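Local coordinates for protein ComZ (Thermus thermophilus, PDB 6QVI) that probably serves as a DNA receptor at the pilus tip during natural competence, joining a pseudopilin-like domain to a large beta-solenoid domain, at residues A302-R308 against D373-I379; A399-K405 against L433-G439; A21-L25 against R122-T126. The contacts are given in a common frame with arbitrary orientation. Residues are numbered along the deposited sequence.

Interaction 1 of 3, residues A302-R308 against D373-I379; sequences AALRIQR and DVVLEGI
Two extended segments run side by side in the same direction, strand axes 4.7 Å apart and 1° from parallel, with Leu304 level with Val374 and Ile306 with Leu376. At the start, Ala302 CB touches Val375 CG1 (3.4 Å). Ala303, its psi turned to -53°, kinks the chain, so that Ala303 N (2.7 Å) and Leu304 N (3.3 Å) both donate to Asp373 O. Leu304 (chi1 t) shares a face with Ile306, Val374 and Leu376; Leu304 O accepts from Val375 N (2.9 Å), and Leu304 CD1 lies 4.3 Å from Leu376 CD2. Such in-register parallel pairing of strands from successive turns is the building principle of a beta-solenoid, the fold of this domain. On the other face Arg305, chi1 to chi3 all t, brings NE to OE2 of Glu377 (m, t, its carboxylate turned toward this strand) in a 2.9 Å salt bridge. Ile306 (m, t) donates from N to Val375 O (3.2 Å) and accepts at O from Glu377 N (2.9 Å). Gln307 (chi1 m) takes a hydrogen bond at OE1 from Arg305 NH2 (3.1 Å). Last, Arg308 sets CB 4.2 Å from Ile379 CG1, beside Gly378, where phi is +76° and a CB would clash with Arg308 O at 2.7 Å.

Interaction 2 of 3, residues A399-K405 against L433-G439; sequences ATLAVLK and LGFVAEG
In most pairs of this parallel pairing of extended strands a small residue faces a larger one, Leu401 and Phe435 being the exception. The axes approach to 4.7 Å and cross at -21°. Ala399 pairs with Leu433, and the register holds to Val403 with Ala437. Five backbone hydrogen bonds join them: Gly434 N to Ala399 O, Leu401 N to Gly434 O, Val436 N to Leu401 O and Glu438 N to Val403 O, each 3.0 Å, and Val403 N to Val436 O, 2.9 Å. On one face Leu401 (t, t) lays CD1 3.6 Å from CE1 of Phe435 (chi1 m, chi2 -93°), Leu433 (t, p) brings CD1 4.1 Å from Ala399 CB, and CG2 of Val403 (m) meets Ala437 CB at 3.7 Å. On the other, Val436 (t) sets CG2 3.9 Å from CG2 of Thr400 (m) and CG1 4.3 Å from CD2 of Leu404 (m, t); Thr400 OG1 is hydrogen-bonded to Asp373 OD1. Glu438 (t, t) reaches across, OE2 accepting from Lys405 N (2.7 Å) and salt-bridging Arg295. Such in-register parallel strands are consistent with neighbouring beta-solenoid turns.

Interaction 3 of 3, residues A21-L25 against R122-T126; sequences AEAGL and RVQAT
Val123 lies over Ala21 and Leu25, one helical turn apart, with CG2 reaching into the space between them: CG1 of Val123 is 3.8 Å from Ala21 CB, and CG2 of Val123 is 3.5 Å from Leu25 CB. A long N-terminal helix, 12-40, laid over an antiparallel sheet is the basic plan of pilin-like domains, and here it is seen where the helix meets strand 120-130. The short axes pass 7.9 Å apart and cross at -25°, so helix and strand run roughly in the same direction; Ala21 CA is 6.1 Å from Arg122 CA, and Leu25 CA is 6.9 Å from Gln124 CA. Residues 21-25 are regular alpha-helix, Leu25 N donating to Ala21 O at 3.0 Å, whereas 122-126 are extended. The strand's alternation therefore turns the CA-to-CB bonds of Val123 and Ala125 toward the helix and those of Arg122 and Gln124 away. No hydrogen bond crosses the interface, which buries 259 Å² largely by apolar contact. Val123 (chi1 m) contributes most of the strand's share. The CA-to-CB bond of Glu22 points sideways, and OE1 of Glu22 hydrogen-bonds to OH of Tyr523 on the adjoining strand 517-529. Leu25, with chi1 t and chi2 p, reaches along the strand beyond Val123, placing CD1 4.1 Å from Gln124 CA and CD2 4.3 Å from Ala125 CB.

Overall arrangement
Interactions 1 and 2 are neighbouring parallel pairs within one mixed sheet, their centres 9 Å apart, because strand 374-377 of the first lies directly beside strand 398-406 of the second. The join is made by probable hydrogen bonds from Leu376 N to Ala402 O and from Gly378 N to Leu404 O, both 2.7 Å, with Val375 CB packed 3.4 Å from Ala402 CB. Interaction 3 belongs to the other domain, on the opposite side of the chain's centre, its own centre 56 Å from interaction 1 and 51 Å from interaction 2. One chain thus combines strand-on-strand stacking in the solenoid with helix-on-sheet packing in the pseudopilin-like part.

Interaction 1 of 3, residues A302-R308 against D373-I379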
loop_
_atom_site.group_PDB
_atom_site.type_symbol
_atom_site.label_atom_id
_atom_site.label_comp_id
_atom_site.label_asym_id
_atom_site.label_seq_id
_atom_site.Cartn_x
_atom_site.Cartn_y
_atom_site.Cartn_z
ATOM N N ALA A 302 -10.390 7.204 -17.891
ATOM C CA ALA A 302 -11.713 7.413 -17.385
ATOM C C ALA A 302 -12.773 6.908 -18.285
ATOM O O ALA A 302 -12.695 7.047 -19.474
ATOM C CB ALA A 302 -11.928 8.870 -17.196
ATOM N N ALA A 303 -13.796 6.339 -17.697
ATOM C CA ALA A 303 -14.906 5.863 -18.454
ATOM C C ALA A 303 -15.771 7.063 -18.665
ATOM O O ALA A 303 -16.123 7.386 -19.765
ATOM C CB ALA A 303 -15.659 4.829 -17.675
ATOM N N LEU A 304 -16.107 7.724 -17.577
ATOM C CA LEU A 304 -16.917 8.904 -17.608
ATOM C C LEU A 304 -16.028 10.026 -17.195
ATOM O O LEU A 304 -15.450 9.974 -16.157
ATOM C CB LEU A 304 -18.033 8.760 -16.599
ATOM C CG LEU A 304 -19.223 9.687 -16.730
ATOM C CD1 LEU A 304 -19.044 10.892 -15.860
ATOM C CD2 LEU A 304 -19.321 10.140 -18.153
ATOM N N ARG A 305 -15.920 11.053 -18.004
ATOM C CA ARG A 305 -15.083 12.162 -17.654
ATOM C C ARG A 305 -15.700 13.445 -18.104
ATOM O O ARG A 305 -15.926 13.621 -19.258
ATOM C CB ARG A 305 -13.753 12.014 -18.322
ATOM C CG ARG A 305 -13.003 13.301 -18.368
ATOM C CD ARG A 305 -11.537 13.052 -18.409
ATOM N NE ARG A 305 -10.838 14.243 -18.789
ATOM C CZ ARG A 305 -10.352 14.426 -19.985
ATOM N NH1 ARG A 305 -10.491 13.484 -20.864
ATOM N NH2 ARG A 305 -9.722 15.521 -20.289
ATOM N N ILE A 306 -15.948 14.354 -17.173
ATOM C CA ILE A 306 -16.567 15.630 -17.461
ATOM C C ILE A 306 -15.736 16.777 -16.989
ATOM O O ILE A 306 -15.232 16.733 -15.922
ATOM C CB ILE A 306 -17.867 15.739 -16.692
ATOM C CG1 ILE A 306 -18.703 14.512 -16.928
ATOM C CG2 ILE A 306 -18.661 16.931 -17.144
ATOM C CD1 ILE A 306 -20.095 14.675 -16.418
ATOM N N GLN A 307 -15.603 17.819 -17.781
ATOM C CA GLN A 307 -14.823 18.955 -17.371
ATOM C C GLN A 307 -15.708 20.135 -17.207
ATOM O O GLN A 307 -16.763 20.190 -17.750
ATOM C CB GLN A 307 -13.814 19.342 -18.419
ATOM C CG GLN A 307 -13.087 18.209 -19.070
ATOM C CD GLN A 307 -11.711 18.615 -19.468
ATOM O OE1 GLN A 307 -10.747 18.108 -18.948
ATOM N NE2 GLN A 307 -11.611 19.547 -20.377
ATOM N N ARG A 308 -15.236 21.120 -16.482
ATOM C CA ARG A 308 -16.020 22.290 -16.278
ATOM C C ARG A 308 -15.224 23.513 -16.109
ATOM O O ARG A 308 -14.708 23.772 -15.075
ATOM C CB ARG A 308 -16.849 22.147 -15.053
ATOM C CG ARG A 308 -17.396 23.471 -14.633
ATOM C CD ARG A 308 -18.561 23.270 -13.729
ATOM N NE ARG A 308 -18.500 24.228 -12.656
ATOM C CZ ARG A 308 -19.471 25.074 -12.394
ATOM N NH1 ARG A 308 -20.558 25.103 -13.148
ATOM N NH2 ARG A 308 -19.360 25.931 -11.404
ATOM N N ASP A 373 -14.295 3.748 -14.115
ATOM C CA ASP A 373 -13.817 4.890 -13.350
ATOM C C ASP A 373 -14.377 6.208 -13.888
ATOM O O ASP A 373 -14.424 6.434 -15.101
ATOM C CB ASP A 373 -12.292 4.893 -13.371
ATOM C CG ASP A 373 -11.700 3.558 -12.886
ATOM O OD1 ASP A 373 -11.325 3.463 -11.697
ATOM O OD2 ASP A 373 -11.618 2.592 -13.690
ATOM N N VAL A 374 -14.730 7.106 -12.991
ATOM C CA VAL A 374 -15.296 8.382 -13.363
ATOM C C VAL A 374 -14.566 9.551 -12.755
ATOM O O VAL A 374 -14.320 9.553 -11.595
ATOM C CB VAL A 374 -16.778 8.450 -12.967
ATOM C CG1 VAL A 374 -17.136 7.385 -11.980
ATOM C CG2 VAL A 374 -17.152 9.778 -12.382
ATOM N N VAL A 375 -14.228 10.552 -13.548
ATOM C CA VAL A 375 -13.561 11.718 -13.016
ATOM C C VAL A 375 -14.200 13.003 -13.461
ATOM O O VAL A 375 -14.380 13.210 -14.624
ATOM C CB VAL A 375 -12.063 11.736 -13.328
ATOM C CG1 VAL A 375 -11.740 10.764 -14.397
ATOM C CG2 VAL A 375 -11.588 13.098 -13.745
ATOM N N LEU A 376 -14.503 13.863 -12.494
ATOM C CA LEU A 376 -15.116 15.154 -12.698
ATOM C C LEU A 376 -14.131 16.231 -12.428
ATOM O O LEU A 376 -13.712 16.373 -11.341
ATOM C CB LEU A 376 -16.235 15.313 -11.714
ATOM C CG LEU A 376 -16.957 14.013 -11.535
ATOM C CD1 LEU A 376 -18.070 14.152 -10.542
ATOM C CD2 LEU A 376 -17.497 13.562 -12.855
ATOM N N GLU A 377 -13.764 17.013 -13.413
ATOM C CA GLU A 377 -12.813 18.059 -13.180
ATOM C C GLU A 377 -13.484 19.395 -13.053
ATOM O O GLU A 377 -14.291 19.735 -13.857
ATOM C CB GLU A 377 -11.818 18.125 -14.320
ATOM C CG GLU A 377 -11.193 16.796 -14.661
ATOM C CD GLU A 377 -10.155 16.877 -15.754
ATOM O OE1 GLU A 377 -9.228 17.693 -15.685
ATOM O OE2 GLU A 377 -10.263 16.103 -16.696
ATOM N N GLY A 378 -13.128 20.152 -12.034
ATOM C CA GLY A 378 -13.685 21.466 -11.803
ATOM C C GLY A 378 -15.064 21.361 -11.237
ATOM O O GLY A 378 -15.889 22.199 -11.440
ATOM N N ILE A 379 -15.271 20.334 -10.458
ATOM C CA ILE A 379 -16.574 20.013 -9.898
ATOM C C ILE A 379 -16.311 19.534 -8.483
ATOM O O ILE A 379 -15.328 18.831 -8.249
ATOM C CB ILE A 379 -17.289 18.916 -10.712
ATOM C CG1 ILE A 379 -17.866 19.484 -12.017
ATOM C CG2 ILE A 379 -18.363 18.223 -9.871
ATOM C CD1 ILE A 379 -18.424 18.411 -12.940
#

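Interaction 2 of 3, residues A399-K405 against L433-G439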
loop_
_atom_site.group_PDB
_atom_site.type_symbol
_atom_site.label_atom_id
_atom_site.label_comp_id
_atom_site.label_asym_id
_atom_site.label_seq_id
_atom_site.Cartn_x
_atom_site.Cartn_y
_atom_site.Cartn_z
ATOM N N ALA A 399 -13.604 0.432 -8.331
ATOM C CA ALA A 399 -13.776 1.576 -9.212
ATOM C C ALA A 399 -13.263 2.802 -8.479
ATOM O O ALA A 399 -12.944 2.747 -7.288
ATOM C CB ALA A 399 -15.235 1.738 -9.632
ATOM N N THR A 400 -13.231 3.927 -9.188
ATOM C CA THR A 400 -12.737 5.171 -8.625
ATOM C C THR A 400 -13.647 6.315 -9.035
ATOM O O THR A 400 -14.186 6.332 -10.146
ATOM C CB THR A 400 -11.321 5.481 -9.112
ATOM O OG1 THR A 400 -10.520 4.296 -9.030
ATOM C CG2 THR A 400 -10.683 6.564 -8.277
ATOM N N LEU A 401 -13.780 7.280 -8.125
ATOM C CA LEU A 401 -14.399 8.566 -8.371
ATOM C C LEU A 401 -13.309 9.596 -8.165
ATOM O O LEU A 401 -12.756 9.699 -7.060
ATOM C CB LEU A 401 -15.526 8.849 -7.387
ATOM C CG LEU A 401 -16.451 10.051 -7.641
ATOM C CD1 LEU A 401 -17.580 9.982 -6.603
ATOM C CD2 LEU A 401 -15.769 11.473 -7.691
ATOM N N ALA A 402 -13.042 10.403 -9.179
ATOM C CA ALA A 402 -12.089 11.486 -9.019
ATOM C C ALA A 402 -12.820 12.808 -9.120
ATOM O O ALA A 402 -13.624 13.008 -10.035
ATOM C CB ALA A 402 -10.994 11.438 -10.069
ATOM N N VAL A 403 -12.524 13.704 -8.190
ATOM C CA VAL A 403 -12.878 15.106 -8.301
ATOM C C VAL A 403 -11.557 15.852 -8.368
ATOM O O VAL A 403 -10.792 15.873 -7.396
ATOM C CB VAL A 403 -13.755 15.600 -7.142
ATOM C CG1 VAL A 403 -15.200 15.127 -7.282
ATOM C CG2 VAL A 403 -13.205 15.075 -5.829
ATOM N N LEU A 404 -11.273 16.430 -9.522
ATOM C CA LEU A 404 -10.025 17.124 -9.776
ATOM C C LEU A 404 -10.251 18.621 -9.904
ATOM O O LEU A 404 -11.343 19.080 -10.253
ATOM C CB LEU A 404 -9.385 16.586 -11.059
ATOM C CG LEU A 404 -9.239 15.063 -11.171
ATOM C CD1 LEU A 404 -8.439 14.774 -12.415
ATOM C CD2 LEU A 404 -8.590 14.435 -9.923
ATOM N N LYS A 405 -9.208 19.391 -9.635
ATOM C CA LYS A 405 -9.315 20.823 -9.844
ATOM C C LYS A 405 -9.134 21.156 -11.314
ATOM O O LYS A 405 -8.403 20.492 -12.042
ATOM C CB LYS A 405 -8.278 21.589 -9.017
ATOM C CG LYS A 405 -8.409 21.401 -7.534
ATOM C CD LYS A 405 -7.439 22.337 -6.822
ATOM C CE LYS A 405 -7.627 22.270 -5.322
ATOM N NZ LYS A 405 -6.694 23.202 -4.641
ATOM N N LEU A 433 -14.589 1.017 -3.259
ATOM C CA LEU A 433 -14.751 2.222 -4.062
ATOM C C LEU A 433 -13.724 3.221 -3.568
ATOM O O LEU A 433 -13.657 3.511 -2.369
ATOM C CB LEU A 433 -16.161 2.798 -3.938
ATOM C CG LEU A 433 -16.375 4.095 -4.707
ATOM C CD1 LEU A 433 -16.067 3.849 -6.163
ATOM C CD2 LEU A 433 -17.806 4.605 -4.510
ATOM N N GLY A 434 -12.902 3.712 -4.476
ATOM C CA GLY A 434 -11.845 4.629 -4.120
ATOM C C GLY A 434 -12.202 6.058 -4.460
ATOM O O GLY A 434 -12.963 6.323 -5.387
ATOM N N PHE A 435 -11.588 6.990 -3.741
ATOM C CA PHE A 435 -11.875 8.400 -3.955
ATOM C C PHE A 435 -10.574 9.166 -4.095
ATOM O O PHE A 435 -9.746 9.170 -3.175
ATOM C CB PHE A 435 -12.712 8.950 -2.810
ATOM C CG PHE A 435 -14.102 8.404 -2.800
ATOM C CD1 PHE A 435 -15.130 9.091 -3.435
ATOM C CD2 PHE A 435 -14.375 7.173 -2.209
ATOM C CE1 PHE A 435 -16.401 8.584 -3.456
ATOM C CE2 PHE A 435 -15.647 6.665 -2.230
ATOM C CZ PHE A 435 -16.668 7.376 -2.852
ATOM N N VAL A 436 -10.420 9.842 -5.225
ATOM C CA VAL A 436 -9.311 10.755 -5.442
ATOM C C VAL A 436 -9.909 12.148 -5.424
ATOM O O VAL A 436 -10.845 12.436 -6.178
ATOM C CB VAL A 436 -8.569 10.465 -6.758
ATOM C CG1 VAL A 436 -7.425 11.450 -6.985
ATOM C CG2 VAL A 436 -8.038 9.040 -6.743
ATOM N N ALA A 437 -9.404 12.993 -4.530
ATOM C CA ALA A 437 -9.807 14.394 -4.484
ATOM C C ALA A 437 -8.550 15.250 -4.527
ATOM O O ALA A 437 -7.720 15.182 -3.612
ATOM C CB ALA A 437 -10.620 14.688 -3.216
ATOM N N GLU A 438 -8.422 16.078 -5.568
ATOM C CA GLU A 438 -7.235 16.919 -5.665
ATOM C C GLU A 438 -7.249 17.996 -4.598
ATOM O O GLU A 438 -6.188 18.509 -4.221
ATOM C CB GLU A 438 -7.132 17.529 -7.078
ATOM C CG GLU A 438 -6.061 18.604 -7.234
ATOM C CD GLU A 438 -5.783 19.012 -8.713
ATOM O OE1 GLU A 438 -4.743 19.692 -8.953
ATOM O OE2 GLU A 438 -6.571 18.661 -9.625
ATOM N N GLY A 439 -8.426 18.324 -4.081
ATOM C CA GLY A 439 -8.533 19.342 -3.060
ATOM C C GLY A 439 -8.646 18.685 -1.701
ATOM O O GLY A 439 -7.797 17.856 -1.337
#

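Interaction 3 of 3, residues A21-L25 against R122-T126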
loop_
_atom_site.group_PDB
_atom_site.type_symbol
_atom_site.label_atom_id
_atom_site.label_comp_id
_atom_site.label_asym_id
_atom_site.label_seq_id
_atom_site.Cartn_x
_atom_site.Cartn_y
_atom_site.Cartn_z
ATOM N N ALA A 21 27.678 -29.518 -9.230
ATOM C CA ALA A 21 27.552 -28.268 -8.535
ATOM C C ALA A 21 26.583 -27.355 -9.227
ATOM O O ALA A 21 25.744 -26.759 -8.606
ATOM C CB ALA A 21 28.897 -27.611 -8.426
ATOM N N GLU A 22 26.704 -27.269 -10.527
ATOM C CA GLU A 22 25.839 -26.407 -11.325
ATOM C C GLU A 22 24.389 -26.864 -11.252
ATOM O O GLU A 22 23.469 -26.058 -11.437
ATOM C CB GLU A 22 26.273 -26.448 -12.781
ATOM C CG GLU A 22 27.272 -25.427 -13.178
ATOM C CD GLU A 22 26.638 -24.094 -13.473
ATOM O OE1 GLU A 22 27.249 -23.062 -13.121
ATOM O OE2 GLU A 22 25.525 -24.076 -14.053
ATOM N N ALA A 23 24.166 -28.139 -10.941
ATOM C CA ALA A 23 22.817 -28.581 -10.656
ATOM C C ALA A 23 22.283 -27.906 -9.408
ATOM O O ALA A 23 21.108 -27.501 -9.356
ATOM C CB ALA A 23 22.770 -30.108 -10.500
ATOM N N GLY A 24 23.124 -27.785 -8.383
ATOM C CA GLY A 24 22.651 -27.182 -7.150
ATOM C C GLY A 24 22.424 -25.691 -7.289
ATOM O O GLY A 24 21.401 -25.162 -6.858
ATOM N N LEU A 25 23.385 -24.995 -7.896
ATOM C CA LEU A 25 23.282 -23.551 -8.024
ATOM C C LEU A 25 22.049 -23.142 -8.795
ATOM O O LEU A 25 21.350 -22.220 -8.385
ATOM C CB LEU A 25 24.502 -22.990 -8.724
ATOM C CG LEU A 25 24.455 -21.470 -8.625
ATOM C CD1 LEU A 25 24.980 -21.018 -7.284
ATOM C CD2 LEU A 25 25.252 -20.837 -9.731
ATOM N N ARG A 122 33.070 -26.359 -6.925
ATOM C CA ARG A 122 32.330 -25.354 -6.178
ATOM C C ARG A 122 31.902 -24.264 -7.153
ATOM O O ARG A 122 32.745 -23.721 -7.898
ATOM C CB ARG A 122 33.235 -24.786 -5.083
ATOM C CG ARG A 122 32.629 -23.956 -4.006
ATOM C CD ARG A 122 33.745 -23.627 -3.038
ATOM N NE ARG A 122 33.602 -22.289 -2.499
ATOM C CZ ARG A 122 33.044 -22.034 -1.325
ATOM N NH1 ARG A 122 32.589 -23.037 -0.571
ATOM N NH2 ARG A 122 32.949 -20.778 -0.908
ATOM N N VAL A 123 30.613 -23.926 -7.153
ATOM C CA VAL A 123 30.167 -22.810 -7.982
ATOM C C VAL A 123 29.335 -21.850 -7.142
ATOM O O VAL A 123 28.598 -22.244 -6.228
ATOM C CB VAL A 123 29.365 -23.285 -9.218
ATOM C CG1 VAL A 123 30.118 -24.378 -9.917
ATOM C CG2 VAL A 123 27.971 -23.712 -8.876
ATOM N N GLN A 124 29.401 -20.579 -7.485
ATOM C CA GLN A 124 28.751 -19.640 -6.591
ATOM C C GLN A 124 28.318 -18.410 -7.362
ATOM O O GLN A 124 28.900 -18.091 -8.406
ATOM C CB GLN A 124 29.687 -19.286 -5.434
ATOM C CG GLN A 124 30.699 -18.231 -5.664
ATOM C CD GLN A 124 31.400 -17.856 -4.355
ATOM O OE1 GLN A 124 31.592 -18.708 -3.481
ATOM N NE2 GLN A 124 31.736 -16.574 -4.193
ATOM N N ALA A 125 27.249 -17.765 -6.869
ATOM C CA ALA A 125 26.738 -16.528 -7.459
ATOM C C ALA A 125 26.341 -15.522 -6.391
ATOM O O ALA A 125 25.744 -15.876 -5.358
ATOM C CB ALA A 125 25.536 -16.789 -8.368
ATOM N N THR A 126 26.646 -14.263 -6.674
ATOM C CA THR A 126 26.244 -13.169 -5.814
ATOM C C THR A 126 25.112 -12.392 -6.475
ATOM O O THR A 126 25.255 -11.911 -7.610
ATOM C CB THR A 126 27.390 -12.206 -5.563
ATOM O OG1 THR A 126 28.410 -12.874 -4.825
ATOM C CG2 THR A 126 26.873 -11.007 -4.758
#